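Alginase (PDB 4Q8K) cleaves alginate, probably by beta-elimination, as a bacterial lyase of polysaccharide lyase family 18. Local coordinates at residues G151-L156 / Y191-S196; G219-I224 / K237-D242; S225-S230 / L287-N292; I257-V262 / L276-S281; Y293-V298 / G306-D311. All coordinates share one frame; numbering follows the deposited sequence.

Overall arrangement
Starting at the N terminus, interaction 1 comes first: it pairs strand 154-157 with strand 186-193 and closes a loop before any other contact opens. Interaction 2 zips up the hairpin of strands 221-228 and 234-241. Its segments alternate with those of interaction 3, so the two cross; interaction 3 starts on the same strand 221-228 but reaches over to strand 284-292 in the second sheet. Within that long excursion falls interaction 4, the hairpin of strands 257-265 and 271-280, which shares the calcium ion with interaction 2. Interaction 5 follows as an edge hairpin of the second sheet, its V298 packing on interactions 2, 3 and 4.

Interaction 1. Residues G151-L156 / Y191-S196; sequences GSIFDL and YKVKES
K194 curls back to G151 through two turns of its side chain: CG stands between the backbone N and the carbonyl carbon (chi1 76°), and chi3 (68°) turns CE toward the carbonyls of G151 and S152. The setting is an antiparallel strand pair, 154-157 with 186-193, in one of the two sheets of the alginate lyase beta-sandwich. NZ of K194 donates to G151 O at 2.8 Å, lying in the carbonyl plane, and makes a weak bond to S152 O. Since G151 follows helix 146-149, the lysine ties the end of one strand to the turn that leads from the helix into the other. The backbone ladder begins with K194 N to I153 O, 2.9 Å long, and goes on with reciprocal bonds between D155 and K192. On one face of the pair D155 leans over K194, its OD2 3.5 Å from CB of the lysine, and a water bonded to that oxygen also accepts from E195 N. The F154 ring meets V193 and Y191: its CE1 lies 3.8 Å from V193 CG2, its CD1 lies near Y191 CB, and the rings of Y364 and F319 meet it edge-to-face. On the face that L156 shares with Y191, L156 CD1 lies over the tyrosine ring, 4.1 Å from the centroid and displaced toward the rim, with Y191 CE1 its nearest atom at 3.7 Å.

Interaction 2. Residues G219-I224 / K237-D242; sequences GGKTII and KVYVSD. With CA (calcium ion), chain B; SO4 (sulfate ion), chain C.
K221 runs past S241 and Y239 on the neighbouring strand to a bound sulfate. Its CG lies anti to the backbone N (chi1 172°) and the rest of the chain is fully extended. CB and CG pass alongside the S241 hydroxyl, and CD comes within 3.6 Å of S241 OG. CE then reaches the Y239 ring, 3.7 Å from CD2. At the tip NZ donates to sulfate O1 at 2.6 Å and to a water that is also bonded to S241 OG. Y239 OH grips the same anion, donating to sulfate O3 at 3.0 Å, so the sulfate, probably from the crystallisation liquor, may mark a pocket for an anionic group. I223 lies side by side with Y239, its CG1 over a face of the ring and 4.1 Å from the centroid. T222, V240 and the end of I224 pack on the reverse face of the hairpin. At its open end D242 splits its carboxylate: OD1 binds the calcium ion at 2.4 Å, while OD2 accepts from G219 N at 2.7 Å, on its anti side but 35° out of the carboxylate plane, and also from G256 N. The hairpin sits mid-sheet, with strand 221-228 bonded through K221 and I223 to strand 321-324, and strand 234-241 flanked by strand 257-265, whose Y261 stacks on Y239.

Interaction 3. Residues S225-S230 / L287-N292; sequences SQHHAS and LRVVNN
The H227 imidazole is met by N291 through its CB, with the asparagine's amide plane turned 73° from the ring. V289 CG1 comes to the edge of the H227 ring, near its plane and 4.0 Å from CE1, while N291 CB approaches obliquely, 3.9 Å from NE2. The F317 ring also meets the histidine, their planes inclined at about 50°. Both imidazole nitrogens are taken, ND1 by S236 OG and NE2 by E206 OE2. That carboxylate oxygen also bonds N291 ND2, so E206 fixes both flat groups in a buried setting; N291 OD1 in turn accepts from G294 N. Further along, chi1 of 76° sets S225 OG facing the other strand, where it rests against L287 CD2 and V289 CG2, each 3.9 Å away. The contact is therefore side chain against side chain, between strands whose axes come no closer than 9.5 Å and run 17° from parallel. Such spacing is that of two sheets packed face to face in a beta-sandwich, here the jelly roll of the concanavalin-like alginate lyases.

Interaction 4. Residues I257-V262 / L276-S281; sequences IFDVYV and LGTMTS. With CA (calcium ion), chain B.
V260 O takes two backbone donors from the opposite strand, L276 N at 2.8 Å and G277 N at 3.1 Å, which makes a classic beta bulge in the antiparallel hairpin of strands 257-265 and 271-280. V260 N returns a bond to G277 O, nearly straight at its hydrogen (171°) although the donor stands 38° out of the carbonyl plane. Past the bulge F258 and M279 exchange both their N-H groups and carbonyls. The side chains of that rung share a face with V260: M279 SD rests 4.0 Å from V260 CG2, and M279 CG lies against F258 CB. At the far end of the bulge L276 CD1 packs on V262 CB. The other face carries D259, side by side with T278, its OD1 meeting T278 CG2 at 3.6 Å. A water links this OD1 to G277 O. The next shell holds the aspartate in place: D250 N donates to OD1 and S251 N to OD2, so D259 is tied to the loop in which D250 and V252 bind the calcium ion. D259 OD2 is also 2.6 Å from a water bound to the calcium ion, which I257 O, on the same strand, ligates directly at 2.4 Å.

Interaction 5. Residues Y293-V298 / G306-D311; sequences YGDVEV and GIPVED
V296 and V309 cross at about a right angle, V296 CG2 touching both methyls of V309, with CG2 to CG2 at 3.8 Å. V296 lies in, and V309 just follows, the beta hairpin of strands 295-300 and 303-308, whose second strand forms one margin of its sheet. On the inner side the pair is covered by the opposing sheet, V296 leaning on L264 and V309 on I235. The outer face, which is exposed, carries D295 and P308 instead. Their side chains are oblique to each other, and D295 OD1 rests 3.5 Å from P308 CB, without a polar bond between them. Backbone bonds hold the register: V296 N donates to I307 O at 2.9 Å from 35° above the carbonyl plane, and V309 N lies almost in line with the C=O bond of G294, 2.9 Å from its O, though the bond bends to 155° at the hydrogen. G294, with its positive phi of 108°, brings the chain into the hairpin from strand 284-292. Its carbonyl has a further neighbour: V309 CG2, set between the backbone N and the carbonyl carbon, presses to 3.2 Å from G294 O.

Interaction 1. Residues G151-L156 / Y191-S196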
# COMPACT_ATOMS: atom_id res chain seq x y z
N GLY A 151 7.99 15.85 7.16
CA GLY A 151 7.44 15.11 8.28
C GLY A 151 6.34 15.84 9.04
O GLY A 151 5.96 15.41 10.13
N SER A 152 5.81 16.93 8.49
CA SER A 152 4.77 17.67 9.20
C SER A 152 3.50 16.83 9.40
O SER A 152 2.79 17.00 10.39
CB SER A 152 4.45 19.00 8.51
OG SER A 152 4.03 18.81 7.17
N ILE A 153 3.23 15.93 8.46
CA ILE A 153 2.09 15.03 8.56
C ILE A 153 2.53 13.56 8.66
O ILE A 153 2.01 12.82 9.50
CB ILE A 153 1.12 15.19 7.36
CG1 ILE A 153 0.40 16.54 7.42
CG2 ILE A 153 0.11 14.07 7.36
CD1 ILE A 153 -0.61 16.76 6.28
N PHE A 154 3.48 13.18 7.81
CA PHE A 154 3.89 11.78 7.68
C PHE A 154 5.17 11.42 8.41
O PHE A 154 6.15 12.16 8.35
CB PHE A 154 4.06 11.40 6.20
CG PHE A 154 2.76 11.38 5.44
CD1 PHE A 154 1.96 10.25 5.44
CD2 PHE A 154 2.33 12.50 4.75
CE1 PHE A 154 0.76 10.23 4.75
CE2 PHE A 154 1.13 12.49 4.07
CZ PHE A 154 0.34 11.35 4.06
N ASP A 155 5.15 10.26 9.07
CA ASP A 155 6.34 9.64 9.66
C ASP A 155 6.87 8.58 8.71
O ASP A 155 6.09 7.89 8.06
CB ASP A 155 6.00 8.94 10.97
CG ASP A 155 5.86 9.90 12.13
OD1 ASP A 155 6.38 11.03 12.02
OD2 ASP A 155 5.23 9.54 13.14
N LEU A 156 8.19 8.44 8.65
CA LEU A 156 8.82 7.49 7.74
C LEU A 156 9.07 6.13 8.40
O LEU A 156 9.52 6.07 9.54
CB LEU A 156 10.13 8.05 7.18
CG LEU A 156 10.97 7.13 6.28
CD1 LEU A 156 10.17 6.75 5.04
CD2 LEU A 156 12.29 7.78 5.89
N TYR A 191 5.27 5.59 4.27
CA TYR A 191 4.96 6.76 5.08
C TYR A 191 3.62 6.54 5.77
O TYR A 191 2.73 5.91 5.20
CB TYR A 191 4.87 8.01 4.22
CG TYR A 191 6.19 8.59 3.74
CD1 TYR A 191 7.03 9.26 4.62
CD2 TYR A 191 6.57 8.49 2.41
CE1 TYR A 191 8.21 9.81 4.18
CE2 TYR A 191 7.75 9.02 1.96
CZ TYR A 191 8.57 9.68 2.86
OH TYR A 191 9.76 10.21 2.41
N LYS A 192 3.46 7.07 6.98
CA LYS A 192 2.20 6.96 7.70
C LYS A 192 1.82 8.27 8.38
O LYS A 192 2.67 8.98 8.90
CB LYS A 192 2.29 5.85 8.76
CG LYS A 192 3.46 6.03 9.72
CD LYS A 192 3.42 5.02 10.86
CE LYS A 192 4.63 5.22 11.80
NZ LYS A 192 4.59 4.26 12.94
N VAL A 193 0.53 8.61 8.36
CA VAL A 193 0.08 9.79 9.09
C VAL A 193 0.48 9.63 10.56
O VAL A 193 0.18 8.62 11.19
CB VAL A 193 -1.44 9.99 8.97
CG1 VAL A 193 -1.91 11.15 9.86
CG2 VAL A 193 -1.84 10.23 7.51
N LYS A 194 1.08 10.65 11.12
CA LYS A 194 1.57 10.55 12.47
C LYS A 194 0.52 10.43 13.54
O LYS A 194 -0.55 10.92 13.40
CB LYS A 194 2.53 11.67 12.75
CG LYS A 194 1.86 12.99 12.98
CD LYS A 194 2.87 14.06 13.37
CE LYS A 194 3.79 14.41 12.25
NZ LYS A 194 4.73 15.48 12.64
N GLU A 195 0.86 9.77 14.61
CA GLU A 195 -0.08 9.44 15.65
C GLU A 195 -0.92 10.63 16.14
O GLU A 195 -2.11 10.49 16.40
CB GLU A 195 0.66 8.81 16.82
CG GLU A 195 -0.21 8.02 17.77
CD GLU A 195 0.63 7.29 18.81
OE1 GLU A 195 1.68 7.84 19.20
OE2 GLU A 195 0.24 6.17 19.22
N SER A 196 -0.28 11.80 16.28
CA SER A 196 -0.94 12.92 16.96
C SER A 196 -2.07 13.51 16.13
O SER A 196 -2.95 14.17 16.67
CB SER A 196 0.07 14.01 17.34
OG SER A 196 0.62 14.64 16.19
O HOH W 1 3.39 8.34 14.49

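Interaction 2. Residues G219-I224 / K237-D242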
# COMPACT_ATOMS: atom_id res chain seq x y z
N GLY A 219 5.47 -12.81 -9.34
CA GLY A 219 4.93 -13.40 -8.12
C GLY A 219 4.88 -12.45 -6.95
O GLY A 219 4.34 -12.78 -5.89
N GLY A 220 5.45 -11.26 -7.12
CA GLY A 220 5.47 -10.28 -6.04
C GLY A 220 4.07 -9.78 -5.68
O GLY A 220 3.16 -9.78 -6.52
N LYS A 221 3.89 -9.39 -4.42
CA LYS A 221 2.63 -8.81 -3.95
C LYS A 221 2.91 -7.73 -2.91
O LYS A 221 3.57 -7.99 -1.89
CB LYS A 221 1.75 -9.90 -3.34
CG LYS A 221 0.49 -9.39 -2.65
CD LYS A 221 -0.36 -10.56 -2.21
CE LYS A 221 -1.61 -10.12 -1.48
NZ LYS A 221 -2.46 -11.29 -1.06
N THR A 222 2.39 -6.53 -3.15
CA THR A 222 2.63 -5.44 -2.21
C THR A 222 1.37 -4.63 -1.96
O THR A 222 0.46 -4.62 -2.79
CB THR A 222 3.72 -4.49 -2.71
OG1 THR A 222 3.90 -3.43 -1.75
CG2 THR A 222 3.33 -3.89 -4.06
N ILE A 223 1.32 -3.98 -0.81
CA ILE A 223 0.28 -2.99 -0.52
C ILE A 223 0.91 -1.60 -0.67
O ILE A 223 1.92 -1.30 -0.03
CB ILE A 223 -0.31 -3.17 0.90
CG1 ILE A 223 -0.98 -4.54 1.04
CG2 ILE A 223 -1.33 -2.05 1.23
CD1 ILE A 223 -1.38 -4.86 2.46
N ILE A 224 0.33 -0.76 -1.53
CA ILE A 224 0.95 0.52 -1.87
C ILE A 224 0.23 1.72 -1.24
O ILE A 224 0.73 2.84 -1.28
CB ILE A 224 1.08 0.76 -3.41
CG1 ILE A 224 -0.29 0.85 -4.08
CG2 ILE A 224 1.94 -0.32 -4.08
CD1 ILE A 224 -0.21 1.28 -5.52
N LYS A 237 -7.17 -1.05 1.57
CA LYS A 237 -5.87 -1.51 1.11
C LYS A 237 -5.85 -1.57 -0.41
O LYS A 237 -6.78 -2.11 -1.01
CB LYS A 237 -5.55 -2.90 1.68
CG LYS A 237 -5.28 -2.91 3.17
CD LYS A 237 -5.24 -4.34 3.70
CE LYS A 237 -6.63 -4.98 3.68
NZ LYS A 237 -6.60 -6.37 4.21
N VAL A 238 -4.82 -1.01 -1.01
CA VAL A 238 -4.66 -1.08 -2.46
C VAL A 238 -3.46 -1.97 -2.74
O VAL A 238 -2.38 -1.76 -2.16
CB VAL A 238 -4.41 0.29 -3.08
CG1 VAL A 238 -4.22 0.18 -4.58
CG2 VAL A 238 -5.56 1.24 -2.75
N TYR A 239 -3.65 -2.96 -3.62
CA TYR A 239 -2.61 -3.97 -3.87
C TYR A 239 -2.10 -3.94 -5.29
O TYR A 239 -2.83 -3.63 -6.24
CB TYR A 239 -3.15 -5.38 -3.67
CG TYR A 239 -3.66 -5.76 -2.30
CD1 TYR A 239 -4.87 -5.27 -1.83
CD2 TYR A 239 -2.94 -6.65 -1.50
CE1 TYR A 239 -5.36 -5.64 -0.60
CE2 TYR A 239 -3.43 -7.02 -0.25
CZ TYR A 239 -4.63 -6.51 0.19
OH TYR A 239 -5.12 -6.87 1.42
N VAL A 240 -0.85 -4.35 -5.43
CA VAL A 240 -0.28 -4.71 -6.71
C VAL A 240 0.25 -6.14 -6.52
O VAL A 240 1.15 -6.38 -5.71
CB VAL A 240 0.85 -3.76 -7.14
CG1 VAL A 240 1.45 -4.19 -8.47
CG2 VAL A 240 0.32 -2.33 -7.24
N SER A 241 -0.33 -7.09 -7.24
CA SER A 241 -0.30 -8.49 -6.79
C SER A 241 -0.25 -9.48 -7.95
O SER A 241 -1.04 -9.40 -8.88
CB SER A 241 -1.54 -8.76 -5.93
OG SER A 241 -1.66 -10.12 -5.57
N ASP A 242 0.67 -10.44 -7.87
CA ASP A 242 0.85 -11.42 -8.94
C ASP A 242 0.56 -12.82 -8.41
O ASP A 242 1.41 -13.70 -8.49
CB ASP A 242 2.26 -11.33 -9.53
CG ASP A 242 2.45 -12.19 -10.78
OD1 ASP A 242 1.44 -12.65 -11.33
OD2 ASP A 242 3.61 -12.40 -11.22
CA CA B . -0.61 -12.55 -12.52
S SO4 C . -4.67 -10.65 2.07
O1 SO4 C . -4.31 -10.63 0.67
O2 SO4 C . -4.12 -11.83 2.73
O3 SO4 C . -4.11 -9.43 2.67
O4 SO4 C . -6.12 -10.64 2.23
O HOH W 2 -3.58 -11.80 -3.79
O HOH W 3 -2.22 -12.28 -10.61

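Interaction 3. Residues S225-S230 / L287-N292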
# COMPACT_ATOMS: atom_id res chain seq x y z
N SER A 225 -0.94 1.46 -0.68
CA SER A 225 -1.64 2.48 0.10
C SER A 225 -2.69 1.82 0.98
O SER A 225 -3.29 0.82 0.60
CB SER A 225 -2.24 3.56 -0.82
OG SER A 225 -3.41 3.10 -1.47
N GLN A 226 -2.91 2.37 2.17
CA GLN A 226 -3.91 1.79 3.05
C GLN A 226 -4.36 2.74 4.14
O GLN A 226 -3.60 3.60 4.59
CB GLN A 226 -3.40 0.50 3.69
CG GLN A 226 -2.18 0.68 4.54
CD GLN A 226 -1.76 -0.61 5.20
OE1 GLN A 226 -2.46 -1.12 6.08
NE2 GLN A 226 -0.64 -1.15 4.77
N HIS A 227 -5.62 2.59 4.55
CA HIS A 227 -6.08 3.19 5.79
C HIS A 227 -5.97 2.10 6.85
O HIS A 227 -6.52 1.02 6.71
CB HIS A 227 -7.52 3.70 5.66
CG HIS A 227 -7.62 4.99 4.90
ND1 HIS A 227 -7.87 5.04 3.54
CD2 HIS A 227 -7.48 6.28 5.30
CE1 HIS A 227 -7.89 6.30 3.14
NE2 HIS A 227 -7.66 7.07 4.19
N HIS A 228 -5.22 2.39 7.90
CA HIS A 228 -4.97 1.42 8.96
C HIS A 228 -5.85 1.76 10.16
O HIS A 228 -6.10 2.94 10.44
CB HIS A 228 -3.49 1.48 9.32
CG HIS A 228 -3.03 0.35 10.18
ND1 HIS A 228 -2.20 -0.65 9.71
CD2 HIS A 228 -3.24 0.07 11.49
CE1 HIS A 228 -1.94 -1.50 10.68
NE2 HIS A 228 -2.56 -1.09 11.78
N ALA A 229 -6.32 0.74 10.86
CA ALA A 229 -7.10 0.94 12.08
C ALA A 229 -6.17 1.21 13.27
O ALA A 229 -4.96 1.08 13.15
CB ALA A 229 -7.97 -0.26 12.36
N SER A 230 -6.76 1.52 14.41
CA SER A 230 -6.07 1.68 15.66
C SER A 230 -5.51 0.36 16.07
O SER A 230 -4.37 0.26 16.49
CB SER A 230 -7.06 2.11 16.73
OG SER A 230 -7.56 3.36 16.43
N LEU A 287 -3.05 6.70 -9.42
CA LEU A 287 -3.78 6.28 -8.23
C LEU A 287 -4.41 7.47 -7.52
O LEU A 287 -3.73 8.44 -7.21
CB LEU A 287 -2.86 5.54 -7.26
CG LEU A 287 -3.51 5.07 -5.95
CD1 LEU A 287 -4.56 4.02 -6.19
CD2 LEU A 287 -2.42 4.53 -5.01
N ARG A 288 -5.71 7.40 -7.27
CA ARG A 288 -6.38 8.41 -6.46
C ARG A 288 -7.20 7.75 -5.36
O ARG A 288 -8.09 6.94 -5.64
CB ARG A 288 -7.27 9.33 -7.32
CG ARG A 288 -7.86 10.51 -6.55
CD ARG A 288 -8.41 11.59 -7.50
NE ARG A 288 -8.75 12.83 -6.81
CZ ARG A 288 -9.99 13.14 -6.43
NH1 ARG A 288 -10.25 14.27 -5.79
NH2 ARG A 288 -10.98 12.30 -6.71
N VAL A 289 -6.91 8.10 -4.12
CA VAL A 289 -7.63 7.57 -2.98
C VAL A 289 -8.28 8.73 -2.25
O VAL A 289 -7.60 9.68 -1.86
CB VAL A 289 -6.68 6.84 -2.00
CG1 VAL A 289 -7.44 6.31 -0.81
CG2 VAL A 289 -5.96 5.72 -2.72
N VAL A 290 -9.59 8.66 -2.08
CA VAL A 290 -10.32 9.69 -1.36
C VAL A 290 -11.05 9.11 -0.16
O VAL A 290 -11.74 8.10 -0.28
CB VAL A 290 -11.36 10.38 -2.27
CG1 VAL A 290 -12.06 11.49 -1.52
CG2 VAL A 290 -10.69 10.89 -3.55
N ASN A 291 -10.87 9.73 0.99
CA ASN A 291 -11.68 9.43 2.15
C ASN A 291 -12.57 10.62 2.42
O ASN A 291 -12.12 11.60 3.00
CB ASN A 291 -10.84 9.17 3.39
CG ASN A 291 -11.68 9.06 4.64
OD1 ASN A 291 -12.87 8.71 4.57
ND2 ASN A 291 -11.09 9.36 5.78
N ASN A 292 -13.82 10.54 1.99
CA ASN A 292 -14.79 11.61 2.22
C ASN A 292 -15.59 11.33 3.49
O ASN A 292 -16.70 10.83 3.44
CB ASN A 292 -15.73 11.72 1.01
CG ASN A 292 -16.71 12.87 1.14
OD1 ASN A 292 -16.52 13.76 1.97
ND2 ASN A 292 -17.76 12.86 0.32

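Interaction 4. Residues I257-V262 / L276-S281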
# COMPACT_ATOMS: atom_id res chain seq x y z
N ILE A 257 2.05 -10.54 -14.74
CA ILE A 257 0.93 -9.61 -14.89
C ILE A 257 0.34 -9.35 -13.51
O ILE A 257 -0.28 -10.22 -12.91
CB ILE A 257 -0.16 -10.17 -15.82
CG1 ILE A 257 0.42 -10.43 -17.21
CG2 ILE A 257 -1.34 -9.20 -15.90
CD1 ILE A 257 -0.60 -11.00 -18.20
N PHE A 258 0.55 -8.15 -12.99
CA PHE A 258 0.09 -7.84 -11.65
C PHE A 258 -1.34 -7.32 -11.68
O PHE A 258 -1.66 -6.44 -12.48
CB PHE A 258 1.01 -6.79 -11.01
CG PHE A 258 2.43 -7.25 -10.89
CD1 PHE A 258 3.32 -7.04 -11.92
CD2 PHE A 258 2.85 -7.93 -9.76
CE1 PHE A 258 4.64 -7.48 -11.82
CE2 PHE A 258 4.16 -8.38 -9.65
CZ PHE A 258 5.05 -8.16 -10.68
N ASP A 259 -2.18 -7.89 -10.84
CA ASP A 259 -3.51 -7.35 -10.60
C ASP A 259 -3.38 -6.14 -9.69
O ASP A 259 -2.61 -6.15 -8.72
CB ASP A 259 -4.39 -8.39 -9.92
CG ASP A 259 -4.73 -9.54 -10.84
OD1 ASP A 259 -5.40 -9.29 -11.87
OD2 ASP A 259 -4.32 -10.68 -10.56
N VAL A 260 -4.12 -5.08 -10.01
CA VAL A 260 -4.18 -3.93 -9.13
C VAL A 260 -5.62 -3.89 -8.65
O VAL A 260 -6.55 -3.81 -9.45
CB VAL A 260 -3.85 -2.62 -9.85
CG1 VAL A 260 -3.97 -1.45 -8.88
CG2 VAL A 260 -2.46 -2.69 -10.48
N TYR A 261 -5.81 -3.98 -7.34
CA TYR A 261 -7.15 -4.07 -6.80
C TYR A 261 -7.21 -3.43 -5.44
O TYR A 261 -6.17 -3.12 -4.82
CB TYR A 261 -7.63 -5.53 -6.73
CG TYR A 261 -6.81 -6.45 -5.85
CD1 TYR A 261 -7.11 -6.61 -4.50
CD2 TYR A 261 -5.76 -7.18 -6.38
CE1 TYR A 261 -6.38 -7.47 -3.70
CE2 TYR A 261 -5.02 -8.05 -5.58
CZ TYR A 261 -5.33 -8.18 -4.25
OH TYR A 261 -4.58 -9.04 -3.46
N VAL A 262 -8.43 -3.25 -4.95
CA VAL A 262 -8.63 -2.65 -3.66
C VAL A 262 -9.50 -3.54 -2.79
O VAL A 262 -10.41 -4.21 -3.27
CB VAL A 262 -9.25 -1.24 -3.80
CG1 VAL A 262 -10.62 -1.34 -4.48
CG2 VAL A 262 -9.37 -0.59 -2.43
N LEU A 276 -9.18 -3.19 -10.25
CA LEU A 276 -9.03 -1.90 -10.91
C LEU A 276 -8.32 -2.01 -12.25
O LEU A 276 -8.66 -1.33 -13.21
CB LEU A 276 -8.29 -0.92 -9.99
CG LEU A 276 -9.05 -0.70 -8.67
CD1 LEU A 276 -8.16 -0.05 -7.62
CD2 LEU A 276 -10.35 0.10 -8.91
N GLY A 277 -7.31 -2.87 -12.34
CA GLY A 277 -6.59 -3.03 -13.58
C GLY A 277 -5.52 -4.09 -13.48
O GLY A 277 -5.46 -4.81 -12.49
N THR A 278 -4.69 -4.17 -14.52
CA THR A 278 -3.50 -5.01 -14.52
C THR A 278 -2.33 -4.24 -15.12
O THR A 278 -2.53 -3.28 -15.86
CB THR A 278 -3.71 -6.30 -15.36
OG1 THR A 278 -4.05 -5.94 -16.71
CG2 THR A 278 -4.80 -7.17 -14.77
N MET A 279 -1.11 -4.67 -14.80
CA MET A 279 0.08 -4.03 -15.32
C MET A 279 1.22 -5.03 -15.36
O MET A 279 1.20 -6.03 -14.65
CB MET A 279 0.50 -2.85 -14.44
CG MET A 279 0.88 -3.25 -13.01
SD MET A 279 1.14 -1.82 -11.93
CE MET A 279 2.31 -0.87 -12.91
N THR A 280 2.21 -4.74 -16.20
CA THR A 280 3.45 -5.49 -16.17
C THR A 280 4.55 -4.63 -15.54
O THR A 280 4.44 -3.40 -15.46
CB THR A 280 3.87 -6.01 -17.58
OG1 THR A 280 4.05 -4.90 -18.48
CG2 THR A 280 2.80 -6.95 -18.13
N SER A 281 5.59 -5.29 -15.05
CA SER A 281 6.69 -4.60 -14.40
C SER A 281 7.27 -3.50 -15.30
O SER A 281 7.58 -3.74 -16.47
CB SER A 281 7.78 -5.60 -14.03
OG SER A 281 8.80 -4.96 -13.30
CA CA B . -0.61 -12.55 -12.52
O HOH W 4 -7.16 -7.11 -11.75
O HOH W 3 -2.22 -12.28 -10.61

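Interaction 5. Residues Y293-V298 / G306-D311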
# COMPACT_ATOMS: atom_id res chain seq x y z
N TYR A 293 -14.99 11.65 4.64
CA TYR A 293 -15.63 11.44 5.94
C TYR A 293 -16.23 10.04 6.11
O TYR A 293 -17.36 9.89 6.59
CB TYR A 293 -16.68 12.54 6.20
CG TYR A 293 -16.10 13.93 6.21
CD1 TYR A 293 -15.53 14.46 7.36
CD2 TYR A 293 -16.10 14.72 5.06
CE1 TYR A 293 -14.98 15.73 7.37
CE2 TYR A 293 -15.57 16.00 5.07
CZ TYR A 293 -15.00 16.50 6.23
OH TYR A 293 -14.46 17.76 6.24
N GLY A 294 -15.48 9.02 5.71
CA GLY A 294 -15.88 7.65 5.94
C GLY A 294 -16.32 6.93 4.68
O GLY A 294 -16.49 5.72 4.68
N ASP A 295 -16.51 7.68 3.60
CA ASP A 295 -16.85 7.09 2.31
C ASP A 295 -15.57 7.05 1.50
O ASP A 295 -15.07 8.09 1.07
CB ASP A 295 -17.92 7.92 1.58
CG ASP A 295 -19.20 8.05 2.36
OD1 ASP A 295 -19.50 7.18 3.20
OD2 ASP A 295 -19.93 9.03 2.12
N VAL A 296 -15.03 5.86 1.33
CA VAL A 296 -13.71 5.72 0.73
C VAL A 296 -13.80 5.26 -0.72
O VAL A 296 -14.46 4.26 -1.01
CB VAL A 296 -12.82 4.73 1.50
CG1 VAL A 296 -11.51 4.50 0.76
CG2 VAL A 296 -12.56 5.26 2.90
N GLU A 297 -13.13 5.99 -1.60
CA GLU A 297 -13.12 5.71 -3.02
C GLU A 297 -11.70 5.61 -3.57
O GLU A 297 -10.85 6.44 -3.25
CB GLU A 297 -13.86 6.82 -3.75
CG GLU A 297 -13.71 6.80 -5.25
CD GLU A 297 -14.37 7.99 -5.87
OE1 GLU A 297 -15.39 7.81 -6.56
OE2 GLU A 297 -13.90 9.12 -5.65
N VAL A 298 -11.46 4.58 -4.38
CA VAL A 298 -10.17 4.40 -5.05
C VAL A 298 -10.37 4.38 -6.55
O VAL A 298 -11.28 3.72 -7.05
CB VAL A 298 -9.50 3.09 -4.61
CG1 VAL A 298 -8.12 2.93 -5.28
CG2 VAL A 298 -9.36 3.05 -3.10
N GLY A 306 -15.90 2.59 -4.57
CA GLY A 306 -15.94 3.17 -3.24
C GLY A 306 -17.19 2.79 -2.46
O GLY A 306 -18.25 2.59 -3.06
N ILE A 307 -17.06 2.71 -1.14
CA ILE A 307 -18.17 2.44 -0.23
C ILE A 307 -17.95 3.14 1.11
O ILE A 307 -16.83 3.56 1.43
CB ILE A 307 -18.30 0.93 0.09
CG1 ILE A 307 -17.05 0.44 0.83
CG2 ILE A 307 -18.59 0.12 -1.17
CD1 ILE A 307 -17.10 -1.02 1.17
N PRO A 308 -19.02 3.26 1.92
CA PRO A 308 -18.80 3.67 3.31
C PRO A 308 -18.02 2.56 4.00
O PRO A 308 -18.29 1.39 3.75
CB PRO A 308 -20.22 3.77 3.87
CG PRO A 308 -21.12 3.95 2.66
CD PRO A 308 -20.45 3.13 1.59
N VAL A 309 -17.08 2.92 4.87
CA VAL A 309 -16.24 1.92 5.52
C VAL A 309 -16.49 1.87 7.02
O VAL A 309 -17.01 2.82 7.60
CB VAL A 309 -14.76 2.18 5.25
CG1 VAL A 309 -14.44 2.08 3.76
CG2 VAL A 309 -14.35 3.55 5.78
N GLU A 310 -16.12 0.76 7.65
CA GLU A 310 -16.22 0.66 9.10
C GLU A 310 -15.34 1.74 9.71
O GLU A 310 -14.16 1.86 9.37
CB GLU A 310 -15.77 -0.72 9.59
CG GLU A 310 -16.02 -0.95 11.08
CD GLU A 310 -15.84 -2.41 11.50
OE1 GLU A 310 -14.76 -2.97 11.24
OE2 GLU A 310 -16.78 -2.99 12.08
N ASP A 311 -15.91 2.53 10.60
CA ASP A 311 -15.20 3.64 11.22
C ASP A 311 -14.20 3.12 12.25
O ASP A 311 -14.41 2.09 12.87
CB ASP A 311 -16.22 4.58 11.86
CG ASP A 311 -15.70 6.00 12.00
OD1 ASP A 311 -14.63 6.30 11.44
OD2 ASP A 311 -16.39 6.82 12.64
O HOH W 5 -18.76 5.08 7.17